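Local coordinates for berberine bridge enzyme-like protein (Arabidopsis thaliana, PDB 5D79) that binds FAD covalently as a plant oxidoreductase of the berberine bridge enzyme-like family and takes part in adaptation to salt stress, at residues I60-Q66 with R107-H111. Sequence-based numbering, arbitrary orientation.
With FAD (flavin-adenine dinucleotide), chain E.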
ATOM      1  N   ILE A  60       3.945  17.588 -14.502  1.00 54.12           N
ATOM      2  CA  ILE A  60       4.803  16.773 -13.643  1.00 53.71           C
ATOM      3  C   ILE A  60       4.078  16.441 -12.336  1.00 50.59           C
ATOM      4  O   ILE A  60       4.148  15.312 -11.846  1.00 52.14           O
ATOM      5  CB  ILE A  60       6.144  17.484 -13.336  1.00 54.05           C
ATOM      6  CG1 ILE A  60       7.027  17.522 -14.586  1.00 58.59           C
ATOM      7  CG2 ILE A  60       6.887  16.779 -12.218  1.00 48.35           C
ATOM      8  CD1 ILE A  60       7.693  16.191 -14.892  1.00 59.84           C
ATOM      9  N   LEU A  61       3.364  17.422 -11.791  1.00 47.55           N
ATOM     10  CA  LEU A  61       2.607  17.230 -10.558  1.00 42.24           C
ATOM     11  C   LEU A  61       1.398  16.327 -10.762  1.00 39.52           C
ATOM     12  O   LEU A  61       1.109  15.467  -9.927  1.00 30.93           O
ATOM     13  CB  LEU A  61       2.141  18.574  -9.994  1.00 38.25           C
ATOM     14  CG  LEU A  61       1.306  18.495  -8.713  1.00 34.01           C
ATOM     15  CD1 LEU A  61       2.124  17.898  -7.573  1.00 33.17           C
ATOM     16  CD2 LEU A  61       0.750  19.871  -8.337  1.00 33.23           C
ATOM     17  N   ASP A  62       0.687  16.538 -11.869  1.00 40.40           N
ATOM     18  CA  ASP A  62      -0.555  15.822 -12.125  1.00 40.63           C
ATOM     19  C   ASP A  62      -0.293  14.369 -12.491  1.00 34.98           C
ATOM     20  O   ASP A  62      -1.135  13.505 -12.246  1.00 31.64           O
ATOM     21  CB  ASP A  62      -1.346  16.496 -13.253  1.00 48.05           C
ATOM     22  CG  ASP A  62      -2.740  16.922 -12.826  1.00 51.20           C
ATOM     23  OD1 ASP A  62      -3.590  16.036 -12.580  1.00 47.73           O
ATOM     24  OD2 ASP A  62      -2.990  18.148 -12.767  1.00 54.78           O
ATOM     25  N   SER A  63       0.879  14.106 -13.065  1.00 34.62           N
ATOM     26  CA  SER A  63       1.151  12.822 -13.724  1.00 40.19           C
ATOM     27  C   SER A  63       1.022  11.581 -12.830  1.00 35.13           C
ATOM     28  O   SER A  63       0.443  10.573 -13.247  1.00 33.30           O
ATOM     29  CB  SER A  63       2.548  12.841 -14.358  1.00 47.66           C
ATOM     30  OG  SER A  63       3.380  13.813 -13.755  1.00 54.07           O
ATOM     31  N   SER A  64       1.562  11.638 -11.619  1.00 31.33           N
ATOM     32  CA  SER A  64       1.454  10.496 -10.728  1.00 25.92           C
ATOM     33  C   SER A  64       0.498  10.739  -9.571  1.00 25.85           C
ATOM     34  O   SER A  64       0.751  10.254  -8.476  1.00 24.14           O
ATOM     35  CB  SER A  64       2.832  10.094 -10.181  1.00 22.68           C
ATOM     36  OG  SER A  64       3.741  11.170 -10.172  1.00 28.89           O
ATOM     37  N   ILE A  65      -0.590  11.481  -9.799  1.00 27.45           N
ATOM     38  CA  ILE A  65      -1.664  11.555  -8.800  1.00 28.46           C
ATOM     39  C   ILE A  65      -2.630  10.405  -9.047  1.00 27.70           C
ATOM     40  O   ILE A  65      -3.395  10.410 -10.009  1.00 28.68           O
ATOM     41  CB  ILE A  65      -2.425  12.901  -8.817  1.00 30.66           C
ATOM     42  CG1 ILE A  65      -1.534  14.026  -8.273  1.00 31.73           C
ATOM     43  CG2 ILE A  65      -3.679  12.799  -7.970  1.00 27.41           C
ATOM     44  CD1 ILE A  65      -2.188  15.406  -8.224  1.00 25.79           C
ATOM     45  N   GLN A  66      -2.559   9.397  -8.183  1.00 28.88           N
ATOM     46  CA  GLN A  66      -3.324   8.172  -8.360  1.00 26.99           C
ATOM     47  C   GLN A  66      -4.556   8.135  -7.453  1.00 26.30           C
ATOM     48  O   GLN A  66      -5.174   7.086  -7.246  1.00 27.11           O
ATOM     49  CB  GLN A  66      -2.427   6.962  -8.121  1.00 22.44           C
ATOM     50  CG  GLN A  66      -1.278   6.849  -9.121  1.00 26.82           C
ATOM     51  CD  GLN A  66      -1.719   6.465 -10.544  1.00 31.77           C
ATOM     52  OE1 GLN A  66      -2.905   6.506 -10.889  1.00 34.16           O
ATOM     53  NE2 GLN A  66      -0.749   6.089 -11.375  1.00 31.71           N
ATOM     54  N   ARG A 107       7.537  11.788  -3.223  1.00 25.31           N
ATOM     55  CA  ARG A 107       6.627  10.966  -4.006  1.00 24.19           C
ATOM     56  C   ARG A 107       7.365   9.911  -4.820  1.00 25.38           C
ATOM     57  O   ARG A 107       8.339  10.219  -5.500  1.00 25.42           O
ATOM     58  CB  ARG A 107       5.780  11.836  -4.938  1.00 21.96           C
ATOM     59  CG  ARG A 107       4.743  11.040  -5.706  1.00 21.39           C
ATOM     60  CD  ARG A 107       3.660  11.907  -6.296  1.00 22.12           C
ATOM     61  NE  ARG A 107       4.144  12.696  -7.417  1.00 26.75           N
ATOM     62  CZ  ARG A 107       3.412  13.591  -8.065  1.00 28.83           C
ATOM     63  NH1 ARG A 107       2.159  13.816  -7.692  1.00 28.89           N
ATOM     64  NH2 ARG A 107       3.938  14.257  -9.089  1.00 30.85           N
ATOM     65  N   SER A 108       6.898   8.664  -4.739  1.00 26.90           N
ATOM     66  CA  SER A 108       7.372   7.609  -5.637  1.00 29.60           C
ATOM     67  C   SER A 108       6.425   7.457  -6.823  1.00 19.56           C
ATOM     68  O   SER A 108       6.723   7.919  -7.911  1.00 26.12           O
ATOM     69  CB  SER A 108       7.518   6.275  -4.904  1.00 30.09           C
ATOM     70  OG  SER A 108       8.518   6.357  -3.907  1.00 35.02           O
ATOM     71  N   ALA A 109       5.283   6.814  -6.620  1.00 18.81           N
ATOM     72  CA  ALA A 109       4.342   6.647  -7.720  1.00 18.88           C
ATOM     73  C   ALA A 109       2.969   7.169  -7.344  1.00 25.83           C
ATOM     74  O   ALA A 109       2.030   7.066  -8.126  1.00 25.37           O
ATOM     75  CB  ALA A 109       4.259   5.189  -8.151  1.00 19.08           C
ATOM     76  N   GLY A 110       2.852   7.706  -6.132  1.00 23.26           N
ATOM     77  CA  GLY A 110       1.724   8.553  -5.778  1.00 23.25           C
ATOM     78  C   GLY A 110       0.385   7.907  -5.477  1.00 19.14           C
ATOM     79  O   GLY A 110      -0.665   8.508  -5.710  1.00 20.42           O
ATOM     80  N   HIS A 111       0.411   6.699  -4.940  1.00 17.34           N
ATOM     81  CA  HIS A 111      -0.820   6.024  -4.562  1.00 18.24           C
ATOM     82  C   HIS A 111      -1.312   6.330  -3.139  1.00 18.05           C
ATOM     83  O   HIS A 111      -2.231   5.672  -2.667  1.00 23.76           O
ATOM     84  CB  HIS A 111      -0.646   4.515  -4.740  1.00 15.73           C
ATOM     85  CG  HIS A 111      -1.051   4.037  -6.097  1.00 15.81           C
ATOM     86  ND1 HIS A 111      -2.336   3.638  -6.386  1.00 17.76           N
ATOM     87  CD2 HIS A 111      -0.356   3.937  -7.255  1.00 16.24           C
ATOM     88  CE1 HIS A 111      -2.415   3.299  -7.661  1.00 17.02           C
ATOM     89  NE2 HIS A 111      -1.228   3.473  -8.210  1.00 16.62           N
TER
HETATM   90  PA  FAD E 603       3.265   7.597  -2.712  1.00 19.33           P
HETATM   91  O1A FAD E 603       2.104   8.556  -2.624  1.00 16.53           O
HETATM   92  O2A FAD E 603       4.311   8.032  -3.713  1.00 22.48           O
HETATM   93  O5B FAD E 603       3.897   7.378  -1.242  1.00 21.27           O
HETATM   94  C5B FAD E 603       3.069   7.134  -0.113  1.00 21.66           C
HETATM   95  C4B FAD E 603       3.749   7.508   1.211  1.00 19.79           C
HETATM   96  O4B FAD E 603       5.058   6.967   1.235  1.00 17.36           O
HETATM   97  C3B FAD E 603       3.873   9.017   1.364  1.00 21.02           C
HETATM   98  O3B FAD E 603       3.709   9.410   2.710  1.00 17.24           O
HETATM   99  C2B FAD E 603       5.286   9.291   0.880  1.00 24.69           C
HETATM  100  O2B FAD E 603       5.846  10.451   1.469  1.00 24.27           O
HETATM  101  C1B FAD E 603       6.024   8.004   1.235  1.00 18.46           C
HETATM  102  N9A FAD E 603       7.145   7.670   0.330  1.00 16.91           N
HETATM  103  C8A FAD E 603       7.108   7.317  -1.000  1.00 16.45           C
HETATM  104  N7A FAD E 603       8.378   7.079  -1.417  1.00 16.40           N
HETATM  105  C5A FAD E 603       9.224   7.272  -0.378  1.00 17.79           C
HETATM  106  C6A FAD E 603      10.609   7.174  -0.236  1.00 18.31           C
HETATM  107  N6A FAD E 603      11.351   6.598  -1.175  1.00 17.68           N
HETATM  108  N1A FAD E 603      11.192   7.440   0.988  1.00 19.49           N
HETATM  109  C2A FAD E 603      10.409   7.793   2.065  1.00 15.59           C
HETATM  110  N3A FAD E 603       9.039   7.892   1.917  1.00 17.51           N
HETATM  111  C4A FAD E 603       8.456   7.637   0.723  1.00 18.39           C
HETATM  112  N1  FAD E 603      -1.362  -1.664  -0.620  1.00 18.24           N
HETATM  113  C2  FAD E 603      -1.285  -2.999  -0.258  1.00 23.95           C
HETATM  114  O2  FAD E 603      -0.386  -3.393   0.493  1.00 15.93           O
HETATM  115  N3  FAD E 603      -2.216  -3.897  -0.766  1.00 28.03           N
HETATM  116  C4  FAD E 603      -3.223  -3.482  -1.622  1.00 25.29           C
HETATM  117  O4  FAD E 603      -3.958  -4.323  -2.141  1.00 24.15           O
HETATM  118  C4X FAD E 603      -3.284  -2.140  -2.000  1.00 22.61           C
HETATM  119  N5  FAD E 603      -4.190  -1.709  -2.957  1.00 19.88           N
HETATM  120  C5X FAD E 603      -4.028  -0.459  -3.536  1.00 19.29           C
HETATM  121  C6  FAD E 603      -4.753  -0.085  -4.665  1.00 19.06           C
HETATM  122  C7  FAD E 603      -4.585   1.181  -5.232  1.00 20.95           C
HETATM  123  C7M FAD E 603      -5.380   1.576  -6.440  1.00 20.66           C
HETATM  124  C8  FAD E 603      -3.648   2.068  -4.696  1.00 21.00           C
HETATM  125  C8M FAD E 603      -3.465   3.442  -5.270  1.00 16.28           C
HETATM  126  C9  FAD E 603      -2.926   1.696  -3.568  1.00 23.36           C
HETATM  127  C9A FAD E 603      -3.148   0.458  -2.956  1.00 22.54           C
HETATM  128  N10 FAD E 603      -2.457   0.096  -1.810  1.00 17.20           N
HETATM  129  C10 FAD E 603      -2.324  -1.245  -1.512  1.00 16.46           C
HETATM  130  C1' FAD E 603      -1.799   1.138  -0.958  1.00 11.40           C
HETATM  131  C2' FAD E 603      -0.361   1.424  -1.350  1.00 14.78           C
HETATM  132  O2' FAD E 603       0.426   0.285  -1.082  1.00 20.14           O
HETATM  133  C3' FAD E 603       0.105   2.627  -0.538  1.00 15.36           C
HETATM  134  O3' FAD E 603      -0.641   3.754  -0.945  1.00 19.46           O
HETATM  135  C4' FAD E 603       1.561   2.945  -0.772  1.00 12.97           C
HETATM  136  O4' FAD E 603       2.072   3.661   0.321  1.00 14.89           O
HETATM  137  C5' FAD E 603       1.688   3.848  -1.979  1.00 13.28           C
HETATM  138  O5' FAD E 603       3.034   3.860  -2.395  1.00 15.51           O
HETATM  139  P   FAD E 603       3.422   4.831  -3.610  1.00 18.14           P
HETATM  140  O1P FAD E 603       4.920   4.935  -3.724  1.00 15.08           O
HETATM  141  O2P FAD E 603       2.809   4.351  -4.902  1.00 13.22           O
HETATM  142  O3P FAD E 603       2.654   6.165  -3.128  1.00 22.20           O
HETATM  143  O   HOH W   1       6.299  10.142  -9.465  1.00 21.92           O
HETATM  144  O   HOH W   2       1.594   5.571 -10.274  1.00 25.37           O
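Arg107 reaches Leu61 by leaving its backbone with CG opposite the main-chain N (chi1 -176°) and then bending at chi3 (72°), which brings the guanidinium to the Leu61 carbonyl of helix 58-63. There two nitrogens grip one acceptor end-on: Arg107 NH1 lies 3.0 Å from Leu61 O, in the carbonyl plane on a lone pair, whereas Arg107 NH2, 3.2 Å from Leu61 O, sits above that plane. Ser64 OG stands over one guanidinium face, offset toward its rim, and Ile65 CG1 meets the edge near NH1. Asp129 also forms a salt bridge with NH2, giving the guanidinium a charged partner in addition to the Leu61 carbonyl. A methionine in place of Arg107 would probably leave Leu61 O without either donor and Asp129 without this salt-bridge partner.

Farther along, Gln66 N donates to Gly110 O (3.2 Å), and Gly110 CA makes a CH...O contact of 3.3 Å with Ser64 O. Gly110 has positive phi (77°), which favours glycine, and its CA lies so near Ser64 O that there is little room for a CB. Gln66 CB covers the centre of the His111 ring in a CH-pi contact, 3.6 Å from the centroid. The Gln66 amide is held by Thr361 N and Glu359 O, and a water links its NE2 to Ala109 O. At the edge of the same ring, His111 ND1 is covalently bonded to FAD C8M at 1.6 Å, while His111 NE2 is hydrogen-bonded to Thr176 OG1. Backbone N-H groups of 108-111 face the FAD diphosphate, with Gly110 N 2.8 Å from FAD O2A.

This buried contact thus backs the cofactor-attachment loop of the PCMH-type FAD-binding domain. It ties helix 58-63, whose Ile60 and Leu61 rest on strand 80-82, and the residues just after it to the loop leaving strand 103-107, itself paired with strand 125-129.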